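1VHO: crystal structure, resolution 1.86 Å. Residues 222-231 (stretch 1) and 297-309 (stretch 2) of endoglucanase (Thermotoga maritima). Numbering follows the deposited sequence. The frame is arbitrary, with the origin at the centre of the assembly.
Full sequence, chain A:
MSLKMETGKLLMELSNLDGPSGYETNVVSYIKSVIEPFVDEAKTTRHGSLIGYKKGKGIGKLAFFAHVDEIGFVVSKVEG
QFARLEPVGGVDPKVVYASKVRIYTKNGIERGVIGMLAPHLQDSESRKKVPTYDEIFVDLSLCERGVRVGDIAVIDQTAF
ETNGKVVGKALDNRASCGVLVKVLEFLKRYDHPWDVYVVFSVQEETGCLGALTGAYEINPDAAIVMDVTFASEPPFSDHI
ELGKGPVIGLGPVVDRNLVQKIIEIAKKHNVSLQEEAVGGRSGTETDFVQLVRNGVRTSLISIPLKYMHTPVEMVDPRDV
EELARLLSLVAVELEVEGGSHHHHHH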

ATOM      1  N   ALA A 222      -5.850 -12.986  16.488  1.00 25.14           N
ATOM      2  CA  ALA A 222      -4.515 -12.946  15.883  1.00 23.20           C
ATOM      3  C   ALA A 222      -4.546 -11.942  14.708  1.00 22.09           C
ATOM      4  O   ALA A 222      -5.603 -11.757  14.117  1.00 20.44           O
ATOM      5  CB  ALA A 222      -4.005 -14.280  15.418  1.00 25.55           C
ATOM      6  N   ALA A 223      -3.443 -11.207  14.544  1.00 22.59           N
ATOM      7  CA  ALA A 223      -3.452 -10.212  13.456  1.00 22.53           C
ATOM      8  C   ALA A 223      -2.175 -10.346  12.628  1.00 22.47           C
ATOM      9  O   ALA A 223      -1.113 -10.590  13.192  1.00 21.67           O
ATOM     10  CB  ALA A 223      -3.494  -8.813  14.054  1.00 24.21           C
ATOM     11  N   ILE A 224      -2.323 -10.192  11.321  1.00 19.54           N
ATOM     12  CA  ILE A 224      -1.131 -10.240  10.454  1.00 18.36           C
ATOM     13  C   ILE A 224      -1.114  -8.884   9.712  1.00 18.35           C
ATOM     14  O   ILE A 224      -2.062  -8.577   8.999  1.00 17.26           O
ATOM     15  CB  ILE A 224      -1.135 -11.433   9.518  1.00 21.23           C
ATOM     16  CG1 ILE A 224      -1.379 -12.757  10.320  1.00 18.48           C
ATOM     17  CG2 ILE A 224       0.197 -11.497   8.759  1.00 19.66           C
ATOM     18  CD1 ILE A 224      -1.150 -14.003   9.403  1.00 20.82           C
ATOM     19  N   VAL A 225      -0.073  -8.108   9.924  1.00 16.61           N
ATOM     20  CA  VAL A 225       0.048  -6.784   9.308  1.00 17.46           C
ATOM     21  C   VAL A 225       0.934  -6.917   8.078  1.00 16.73           C
ATOM     22  O   VAL A 225       2.000  -7.499   8.166  1.00 16.44           O
ATOM     23  CB  VAL A 225       0.672  -5.752  10.275  1.00 17.57           C
ATOM     24  CG1 VAL A 225       1.032  -4.449   9.592  1.00 17.96           C
ATOM     25  CG2 VAL A 225      -0.265  -5.510  11.453  1.00 17.89           C
HETATM   26  N   MSE A 226       0.505  -6.311   6.969  1.00 15.06           N
HETATM   27  CA  MSE A 226       1.277  -6.401   5.743  1.00 14.81           C
HETATM   28  C   MSE A 226       2.219  -5.197   5.633  1.00 17.52           C
HETATM   29  O   MSE A 226       1.789  -4.076   5.923  1.00 16.94           O
HETATM   30  CB  MSE A 226       0.321  -6.281   4.539  1.00 14.27           C
HETATM   31  CG  MSE A 226      -0.752  -7.326   4.403  1.00 17.86           C
HETATM   32 SE   MSE A 226       0.036  -9.002   3.898  1.00 36.13          SE
HETATM   33  CE  MSE A 226       0.311  -9.770   5.632  1.00 17.22           C
ATOM     34  N   ASP A 227       3.356  -5.420   5.003  1.00 16.37           N
ATOM     35  CA  ASP A 227       4.268  -4.302   4.766  1.00 16.02           C
ATOM     36  C   ASP A 227       5.110  -4.697   3.549  1.00 14.46           C
ATOM     37  O   ASP A 227       4.809  -5.706   2.896  1.00 13.83           O
ATOM     38  CB  ASP A 227       5.158  -4.049   5.980  1.00 17.28           C
ATOM     39  CG  ASP A 227       5.614  -2.603   6.105  1.00 23.69           C
ATOM     40  OD1 ASP A 227       5.595  -1.823   5.123  1.00 23.56           O
ATOM     41  OD2 ASP A 227       6.002  -2.207   7.224  1.00 29.00           O
ATOM     42  N   VAL A 228       6.073  -3.866   3.206  1.00 14.39           N
ATOM     43  CA  VAL A 228       6.984  -4.187   2.108  1.00 15.54           C
ATOM     44  C   VAL A 228       8.413  -3.975   2.649  1.00 17.16           C
ATOM     45  O   VAL A 228       8.566  -3.237   3.637  1.00 17.20           O
ATOM     46  CB  VAL A 228       6.808  -3.331   0.841  1.00 15.14           C
ATOM     47  CG1 VAL A 228       5.469  -3.699   0.143  1.00 14.79           C
ATOM     48  CG2 VAL A 228       6.797  -1.860   1.237  1.00 16.15           C
ATOM     49  N   THR A 229       9.372  -4.627   2.010  1.00 17.08           N
ATOM     50  CA  THR A 229      10.763  -4.426   2.473  1.00 19.59           C
ATOM     51  C   THR A 229      11.730  -4.728   1.353  1.00 21.71           C
ATOM     52  O   THR A 229      11.420  -5.325   0.332  1.00 19.03           O
ATOM     53  CB  THR A 229      11.035  -5.450   3.617  1.00 23.03           C
ATOM     54  OG1 THR A 229      12.245  -5.114   4.307  1.00 23.14           O
ATOM     55  CG2 THR A 229      11.212  -6.864   3.046  1.00 17.19           C
ATOM     56  N   PHE A 230      13.014  -4.443   1.565  1.00 26.79           N
ATOM     57  CA  PHE A 230      14.019  -4.914   0.585  1.00 29.24           C
ATOM     58  C   PHE A 230      15.384  -4.841   1.271  1.00 30.97           C
ATOM     59  O   PHE A 230      15.980  -5.867   1.567  1.00 31.37           O
ATOM     60  CB  PHE A 230      14.025  -4.202  -0.752  1.00 31.53           C
ATOM     61  CG  PHE A 230      14.751  -4.989  -1.831  1.00 33.25           C
ATOM     62  CD1 PHE A 230      14.266  -6.224  -2.238  1.00 31.29           C
ATOM     63  CD2 PHE A 230      15.913  -4.500  -2.390  1.00 32.22           C
ATOM     64  CE1 PHE A 230      14.953  -6.961  -3.198  1.00 32.59           C
ATOM     65  CE2 PHE A 230      16.619  -5.245  -3.337  1.00 34.12           C
ATOM     66  CZ  PHE A 230      16.136  -6.477  -3.736  1.00 31.27           C
ATOM     67  N   ALA A 231      15.781  -3.609   1.574  1.00 31.48           N
ATOM     68  CA  ALA A 231      17.095  -3.403   2.210  1.00 31.74           C
ATOM     69  C   ALA A 231      17.069  -3.716   3.689  1.00 31.84           C
ATOM     70  O   ALA A 231      16.050  -3.754   4.362  1.00 28.91           O
ATOM     71  CB  ALA A 231      17.527  -1.962   1.993  1.00 34.32           C
TER
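Stretch 2 297-309: RTSLISIPLKYMH

Stretch 2 lies beside stretch 1 as a neighbouring parallel β-strand. Strand 222-229 is extended throughout, and its partner runs along it in the same direction through P304. The two axes cross at -40° and approach to 4.2 Å, so the strands are parallel in direction but clearly twisted relative to each other. The register is regular: A223 lies beside T298, I224 beside S299, V225 beside L300, and so on to T229 beside P304. CA-CA distances in these pairs run from 4.5 Å for D227 and S302 to 5.4 Å for M226 and I301. After P304 the chain continues past F230, then turns so that M308 comes back toward stretch 1.

Eight backbone hydrogen bonds join the stretches. On stretch 1 the odd-numbered residues A223, V225, D227 and T229 each use both N and O. A223 N donates to R297 O at 2.9 Å, and S299 N donates to A223 O at 3.0 Å. V225 N reaches S299 O at 2.9 Å, while I301 N reaches V225 O at 3.1 Å. The bond from D227 N to I301 O is longer, 3.2 Å, and more bent, at 142°. I303 N to D227 O and T229 N to I303 O both measure 3.0 Å. The ladder closes with L305 N to T229 O at 2.8 Å. P304 has no amide hydrogen, but its position in the register does not call for one: its CA makes a CA-H...O contact with T229 O at 3.2 Å. Similar contacts accompany the other carbonyls, such as S302 CA to D227 O at 3.1 Å.

Apolar side chains pack on both faces of the pair. On the face carrying I224, M226 and V228, I224 CG2 meets I301 CD1 at 3.6 Å, and M226 CE, of a selenomethionine, lies 4.2 Å from I301 CB. V228 is covered further along: its CG1 is 3.9 Å from L305 CD1, and its CG2 is 4.0 Å from CE of selenomethionine M308. On the other face, V225 CG1 lies 4.0 Å from L300 CD1.

Polar side chains share that second face. D227 CB packs 3.4 Å from S302 OG. D227 OD1 accepts a weak hydrogen bond from V228 N, 2.8 Å, within its own strand, and both carboxylate oxygens are hydrogen-bonded elsewhere in the structure.

Beyond the strand, the F230 ring has K306 over one face, with F230 CE2 4.0 Å from K306 CG. P304 lies at the ring edge, with F230 CD1 4.4 Å from P304 CB.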

ATOM      1  N   ARG A 297      -2.143 -10.976  19.485  1.00 29.18           N
ATOM      2  CA  ARG A 297      -0.899 -11.629  19.028  1.00 29.56           C
ATOM      3  C   ARG A 297      -0.699 -11.189  17.555  1.00 27.93           C
ATOM      4  O   ARG A 297      -1.612 -11.455  16.779  1.00 24.96           O
ATOM      5  CB  ARG A 297      -0.995 -13.127  19.151  1.00 32.58           C
ATOM      6  CG  ARG A 297      -1.248 -13.547  20.626  1.00 43.13           C
ATOM      7  CD  ARG A 297      -1.228 -15.066  20.761  1.00 45.83           C
ATOM      8  NE  ARG A 297      -2.532 -15.648  20.525  1.00 51.60           N
ATOM      9  CZ  ARG A 297      -3.019 -16.062  19.369  1.00 54.93           C
ATOM     10  NH1 ARG A 297      -2.273 -15.966  18.277  1.00 58.32           N
ATOM     11  NH2 ARG A 297      -4.246 -16.563  19.309  1.00 57.01           N
ATOM     12  N   THR A 298       0.448 -10.597  17.259  1.00 26.94           N
ATOM     13  CA  THR A 298       0.672 -10.070  15.921  1.00 25.73           C
ATOM     14  C   THR A 298       1.911 -10.557  15.200  1.00 24.64           C
ATOM     15  O   THR A 298       2.951 -10.912  15.754  1.00 23.25           O
ATOM     16  CB  THR A 298       0.710  -8.522  15.982  1.00 28.43           C
ATOM     17  OG1 THR A 298      -0.430  -8.006  16.701  1.00 30.31           O
ATOM     18  CG2 THR A 298       0.611  -7.911  14.584  1.00 30.35           C
ATOM     19  N   SER A 299       1.762 -10.658  13.873  1.00 21.00           N
ATOM     20  CA  SER A 299       2.835 -11.051  12.988  1.00 17.80           C
ATOM     21  C   SER A 299       2.989  -9.972  11.900  1.00 20.02           C
ATOM     22  O   SER A 299       1.963  -9.421  11.478  1.00 20.14           O
ATOM     23  CB  SER A 299       2.531 -12.402  12.321  1.00 16.92           C
ATOM     24  OG  SER A 299       3.510 -12.642  11.300  1.00 18.47           O
ATOM     25  N   LEU A 300       4.202  -9.684  11.473  1.00 19.53           N
ATOM     26  CA  LEU A 300       4.477  -8.747  10.395  1.00 19.47           C
ATOM     27  C   LEU A 300       5.037  -9.553   9.221  1.00 18.93           C
ATOM     28  O   LEU A 300       5.967 -10.343   9.389  1.00 16.94           O
ATOM     29  CB  LEU A 300       5.519  -7.703  10.778  1.00 18.96           C
ATOM     30  CG  LEU A 300       5.923  -6.730   9.622  1.00 22.60           C
ATOM     31  CD1 LEU A 300       4.771  -5.727   9.480  1.00 21.29           C
ATOM     32  CD2 LEU A 300       7.214  -6.054  10.033  1.00 26.51           C
ATOM     33  N   ILE A 301       4.403  -9.474   8.052  1.00 17.14           N
ATOM     34  CA  ILE A 301       4.874 -10.204   6.876  1.00 15.00           C
ATOM     35  C   ILE A 301       4.958  -9.191   5.723  1.00 16.66           C
ATOM     36  O   ILE A 301       3.968  -8.493   5.481  1.00 16.39           O
ATOM     37  CB  ILE A 301       4.037 -11.418   6.494  1.00 17.27           C
ATOM     38  CG1 ILE A 301       3.860 -12.375   7.695  1.00 17.43           C
ATOM     39  CG2 ILE A 301       4.707 -12.208   5.362  1.00 12.85           C
ATOM     40  CD1 ILE A 301       2.913 -13.502   7.500  1.00 17.74           C
ATOM     41  N   SER A 302       6.051  -9.207   5.006  1.00 14.81           N
ATOM     42  CA  SER A 302       6.324  -8.251   3.967  1.00 15.85           C
ATOM     43  C   SER A 302       6.581  -8.820   2.589  1.00 16.57           C
ATOM     44  O   SER A 302       7.118  -9.916   2.435  1.00 15.86           O
ATOM     45  CB  SER A 302       7.609  -7.429   4.336  1.00 15.40           C
ATOM     46  OG  SER A 302       7.339  -6.671   5.530  1.00 19.25           O
ATOM     47  N   ILE A 303       6.215  -7.990   1.592  1.00 14.56           N
ATOM     48  CA  ILE A 303       6.484  -8.331   0.188  1.00 14.93           C
ATOM     49  C   ILE A 303       7.789  -7.636  -0.235  1.00 16.03           C
ATOM     50  O   ILE A 303       7.946  -6.423   0.010  1.00 16.22           O
ATOM     51  CB  ILE A 303       5.309  -7.807  -0.665  1.00 13.54           C
ATOM     52  CG1 ILE A 303       4.052  -8.668  -0.455  1.00 17.46           C
ATOM     53  CG2 ILE A 303       5.698  -7.802  -2.156  1.00 14.50           C
ATOM     54  CD1 ILE A 303       4.168 -10.138  -0.823  1.00 19.44           C
ATOM     55  N   PRO A 304       8.748  -8.341  -0.816  1.00 15.13           N
ATOM     56  CA  PRO A 304      10.000  -7.749  -1.275  1.00 16.13           C
ATOM     57  C   PRO A 304       9.679  -6.708  -2.362  1.00 15.03           C
ATOM     58  O   PRO A 304       8.851  -6.980  -3.240  1.00 14.96           O
ATOM     59  CB  PRO A 304      10.771  -8.889  -1.957  1.00 15.95           C
ATOM     60  CG  PRO A 304      10.201 -10.121  -1.247  1.00 14.81           C
ATOM     61  CD  PRO A 304       8.715  -9.792  -1.125  1.00 15.66           C
ATOM     62  N   LEU A 305      10.266  -5.544  -2.211  1.00 15.51           N
ATOM     63  CA  LEU A 305       9.991  -4.496  -3.243  1.00 15.88           C
ATOM     64  C   LEU A 305      11.299  -3.823  -3.556  1.00 18.59           C
ATOM     65  O   LEU A 305      12.087  -3.511  -2.661  1.00 19.92           O
ATOM     66  CB  LEU A 305       8.936  -3.563  -2.638  1.00 19.55           C
ATOM     67  CG  LEU A 305       8.488  -2.351  -3.449  1.00 23.63           C
ATOM     68  CD1 LEU A 305       7.107  -1.932  -2.943  1.00 20.72           C
ATOM     69  CD2 LEU A 305       9.464  -1.179  -3.309  1.00 25.39           C
ATOM     70  N   LYS A 306      11.564  -3.541  -4.824  1.00 17.51           N
ATOM     71  CA  LYS A 306      12.817  -2.851  -5.170  1.00 19.81           C
ATOM     72  C   LYS A 306      12.515  -1.436  -5.598  1.00 20.10           C
ATOM     73  O   LYS A 306      11.436  -1.155  -6.141  1.00 19.34           O
ATOM     74  CB  LYS A 306      13.456  -3.698  -6.287  1.00 22.17           C
ATOM     75  CG  LYS A 306      14.943  -3.474  -6.509  1.00 33.05           C
ATOM     76  CD  LYS A 306      15.453  -4.465  -7.563  1.00 35.60           C
ATOM     77  CE  LYS A 306      16.929  -4.753  -7.399  1.00 42.61           C
ATOM     78  NZ  LYS A 306      17.790  -3.662  -7.940  1.00 46.53           N
ATOM     79  N   TYR A 307      13.411  -0.485  -5.367  1.00 21.43           N
ATOM     80  CA  TYR A 307      13.255   0.909  -5.788  1.00 24.19           C
ATOM     81  C   TYR A 307      12.168   1.615  -4.986  1.00 26.00           C
ATOM     82  O   TYR A 307      11.339   2.381  -5.464  1.00 26.36           O
ATOM     83  CB  TYR A 307      13.068   1.088  -7.301  1.00 24.09           C
ATOM     84  CG  TYR A 307      14.039   0.245  -8.108  1.00 27.17           C
ATOM     85  CD1 TYR A 307      15.405   0.404  -8.011  1.00 28.74           C
ATOM     86  CD2 TYR A 307      13.529  -0.770  -8.926  1.00 28.79           C
ATOM     87  CE1 TYR A 307      16.266  -0.423  -8.746  1.00 29.96           C
ATOM     88  CE2 TYR A 307      14.364  -1.598  -9.647  1.00 31.30           C
ATOM     89  CZ  TYR A 307      15.734  -1.420  -9.534  1.00 32.39           C
ATOM     90  OH  TYR A 307      16.563  -2.239 -10.259  1.00 34.65           O
HETATM   91  N   MSE A 308      12.180   1.315  -3.688  1.00 27.17           N
HETATM   92  CA  MSE A 308      11.269   1.861  -2.710  1.00 30.45           C
HETATM   93  C   MSE A 308      11.126   3.377  -2.881  1.00 30.21           C
HETATM   94  O   MSE A 308      12.141   4.034  -3.097  1.00 29.76           O
HETATM   95  CB  MSE A 308      11.905   1.680  -1.305  1.00 38.72           C
HETATM   96  CG  MSE A 308      10.963   2.131  -0.198  1.00 49.02           C
HETATM   97 SE   MSE A 308       9.544   0.860   0.012  1.00 63.40          SE
HETATM   98  CE  MSE A 308      10.530  -0.699   0.522  1.00 55.23           C
ATOM     99  N   HIS A 309       9.928   3.906  -2.712  1.00 30.48           N
ATOM    100  CA  HIS A 309       9.706   5.335  -2.812  1.00 32.35           C
ATOM    101  C   HIS A 309      10.171   5.982  -4.100  1.00 33.06           C
ATOM    102  O   HIS A 309      10.950   6.970  -4.017  1.00 35.50           O
ATOM    103  CB  HIS A 309      10.396   6.055  -1.627  1.00 36.84           C
ATOM    104  CG  HIS A 309       9.923   5.562  -0.291  1.00 41.47           C
ATOM    105  ND1 HIS A 309      10.800   5.169   0.703  1.00 44.00           N
ATOM    106  CD2 HIS A 309       8.682   5.392   0.215  1.00 43.98           C
ATOM    107  CE1 HIS A 309      10.119   4.786   1.764  1.00 43.89           C
ATOM    108  NE2 HIS A 309       8.835   4.916   1.494  1.00 45.94           N
TER